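Local atomic coordinates of lipoprotein YgdI/YgdR-like SH3-like domain-containing protein (Shewanella oneidensis, PDB entry 2RB6), a protein that is of unknown function but is probably a membrane-attached lipoprotein with a small SH3-like beta domain of the YgdI/YgdR type. Residues S3-S8 with D18-L23. Numbering follows the deposited sequence.
Sequences SQYIMS and DSKPKL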
loop_
_atom_site.group_PDB
_atom_site.type_symbol
_atom_site.label_atom_id
_atom_site.label_comp_id
_atom_site.label_asym_id
_atom_site.label_seq_id
_atom_site.Cartn_x
_atom_site.Cartn_y
_atom_site.Cartn_z
ATOM N N SER A 3 1.913 -3.928 11.670
ATOM C CA SER A 3 1.081 -4.609 10.680
ATOM C C SER A 3 1.779 -4.624 9.327
ATOM O O SER A 3 2.621 -3.776 9.042
ATOM C CB SER A 3 -0.284 -3.920 10.543
ATOM O OG SER A 3 -1.240 -4.476 11.423
ATOM N N GLN A 4 1.427 -5.597 8.500
ATOM C CA GLN A 4 2.016 -5.732 7.181
ATOM C C GLN A 4 0.952 -5.364 6.156
ATOM O O GLN A 4 -0.183 -5.835 6.227
ATOM C CB GLN A 4 2.503 -7.175 6.982
ATOM C CG GLN A 4 2.961 -7.557 5.571
ATOM C CD GLN A 4 4.226 -6.836 5.110
ATOM O OE1 GLN A 4 5.267 -6.894 5.771
ATOM N NE2 GLN A 4 4.144 -6.169 3.956
ATOM N N TYR A 5 1.310 -4.497 5.220
ATOM C CA TYR A 5 0.360 -4.086 4.207
ATOM C C TYR A 5 0.686 -4.579 2.820
ATOM O O TYR A 5 1.844 -4.703 2.439
ATOM C CB TYR A 5 0.201 -2.567 4.196
ATOM C CG TYR A 5 -0.576 -2.053 5.371
ATOM C CD1 TYR A 5 0.062 -1.744 6.577
ATOM C CD2 TYR A 5 -1.953 -1.878 5.287
ATOM C CE1 TYR A 5 -0.658 -1.273 7.668
ATOM C CE2 TYR A 5 -2.683 -1.406 6.373
ATOM C CZ TYR A 5 -2.032 -1.102 7.554
ATOM O OH TYR A 5 -2.758 -0.595 8.607
ATOM N N ILE A 6 -0.374 -4.864 2.079
ATOM C CA ILE A 6 -0.274 -5.357 0.725
ATOM C C ILE A 6 -1.395 -4.730 -0.091
ATOM O O ILE A 6 -2.550 -4.684 0.351
ATOM C CB ILE A 6 -0.420 -6.893 0.687
ATOM C CG1 ILE A 6 0.813 -7.553 1.300
ATOM C CG2 ILE A 6 -0.641 -7.360 -0.731
ATOM C CD1 ILE A 6 0.712 -9.063 1.376
HETATM N N MSE A 7 -1.036 -4.236 -1.273
HETATM C CA MSE A 7 -1.989 -3.622 -2.180
HETATM C C MSE A 7 -2.056 -4.460 -3.448
HETATM O O MSE A 7 -1.026 -4.879 -3.997
HETATM C CB MSE A 7 -1.540 -2.215 -2.547
HETATM C CG MSE A 7 -1.172 -1.358 -1.360
HETATM SE SE MSE A 7 -0.531 0.398 -1.899
HETATM C CE MSE A 7 -2.269 1.143 -2.355
ATOM N N SER A 8 -3.275 -4.702 -3.910
ATOM C CA SER A 8 -3.488 -5.470 -5.126
ATOM C C SER A 8 -3.894 -4.529 -6.246
ATOM O O SER A 8 -4.798 -3.709 -6.088
ATOM C CB SER A 8 -4.560 -6.541 -4.901
ATOM O OG SER A 8 -4.034 -7.628 -4.153
ATOM N N ASP A 18 5.316 -1.623 4.825
ATOM C CA ASP A 18 5.248 -1.811 6.278
ATOM C C ASP A 18 4.434 -0.716 6.978
ATOM O O ASP A 18 4.250 -0.754 8.196
ATOM C CB ASP A 18 6.661 -1.916 6.883
ATOM C CG ASP A 18 7.382 -3.212 6.480
ATOM O OD1 ASP A 18 6.867 -4.319 6.775
ATOM O OD2 ASP A 18 8.471 -3.122 5.873
ATOM N N SER A 19 3.943 0.247 6.197
ATOM C CA SER A 19 3.115 1.340 6.717
ATOM C C SER A 19 1.810 1.387 5.944
ATOM O O SER A 19 1.751 1.018 4.772
ATOM C CB SER A 19 3.796 2.704 6.550
ATOM O OG SER A 19 5.026 2.780 7.243
ATOM N N LYS A 20 0.767 1.852 6.616
ATOM C CA LYS A 20 -0.543 1.989 6.012
ATOM C C LYS A 20 -0.469 3.027 4.879
ATOM O O LYS A 20 -0.064 4.172 5.095
ATOM C CB LYS A 20 -1.540 2.434 7.089
ATOM C CG LYS A 20 -2.946 2.719 6.600
ATOM C CD LYS A 20 -3.810 3.291 7.717
ATOM C CE LYS A 20 -5.169 3.759 7.191
ATOM N NZ LYS A 20 -6.007 2.643 6.651
ATOM N N PRO A 21 -0.828 2.629 3.648
ATOM C CA PRO A 21 -0.784 3.582 2.534
ATOM C C PRO A 21 -1.783 4.714 2.795
ATOM O O PRO A 21 -2.932 4.474 3.187
ATOM C CB PRO A 21 -1.137 2.718 1.311
ATOM C CG PRO A 21 -1.993 1.637 1.878
ATOM C CD PRO A 21 -1.322 1.312 3.206
ATOM N N LYS A 22 -1.327 5.947 2.596
ATOM C CA LYS A 22 -2.140 7.138 2.835
ATOM C C LYS A 22 -2.715 7.684 1.521
ATOM O O LYS A 22 -1.967 8.055 0.615
ATOM C CB LYS A 22 -1.255 8.184 3.509
ATOM C CG LYS A 22 -1.969 9.212 4.354
ATOM C CD LYS A 22 -1.017 9.770 5.412
ATOM C CE LYS A 22 -1.697 10.800 6.321
ATOM N NZ LYS A 22 -2.047 12.067 5.600
ATOM N N LEU A 23 -4.042 7.741 1.420
ATOM C CA LEU A 23 -4.694 8.230 0.204
ATOM C C LEU A 23 -4.757 9.754 0.070
ATOM O O LEU A 23 -5.292 10.442 0.937
ATOM C CB LEU A 23 -6.118 7.665 0.100
ATOM C CG LEU A 23 -6.947 8.185 -1.086
ATOM C CD1 LEU A 23 -6.190 7.935 -2.384
ATOM C CD2 LEU A 23 -8.311 7.510 -1.120
HETATM O O HOH W 1 -5.679 0.119 8.369
#
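Strand residues 4-8 and the loop 18-21 come together at Gln-4 and Asp-18, whose CA atoms lie 5.2 Å apart, and from there the backbones diverge, their touching parts running 52° apart. The two segments share no direct hydrogen bond, and side chains fill the widening wedge. Tyr-5 is the central piece. With CG anti to its own carbonyl carbon (chi1 -73°), its ring lies against the backbone of Ser-19 and Lys-20, and CA of Lys-20 sits over the centre of one face in a CH-pi contact, 3.7 Å from the centroid. Farther out, CB of Lys-20 rests 3.6 Å from both CZ and OH of Tyr-5. The lysine chain, extended as far as CE, turns only at chi4 (64°), which brings NZ back to a water that accepts its hydrogen bond and whose O, lying in the plane of the Tyr-5 ring at its edge, is also hydrogen-bonded to Tyr-5 OH at 3.0 Å. Such packing illustrates how an SH3-like fold, made of small antiparallel sheets, closes on itself: the chain leaves strand 14-17, beside strand 4-9 in one sheet, and passes over Tyr-5 to enter strand 22-24 of the other. An alanine in place of Tyr-5 would probably leave a gap beneath Lys-20 CA and deprive the bridging water of its hydroxyl partner. Deeper in, Pro-21 places CD 3.9 Å from Tyr-5 CD2, while its CB meets SE of selenomethionine Met-7 at 4.0 Å; Tyr-30 of strand 29-33 touches both Met-7 and Pro-21. At the opposite end, Gln-4 OE1 and Asp-18 OD1, both acceptors, approach to 3.2 Å without bonding, whereas Gln-4 NE2 donates a hydrogen bond to the carbonyl O of the next residue, Tyr-5, from above the carbonyl plane.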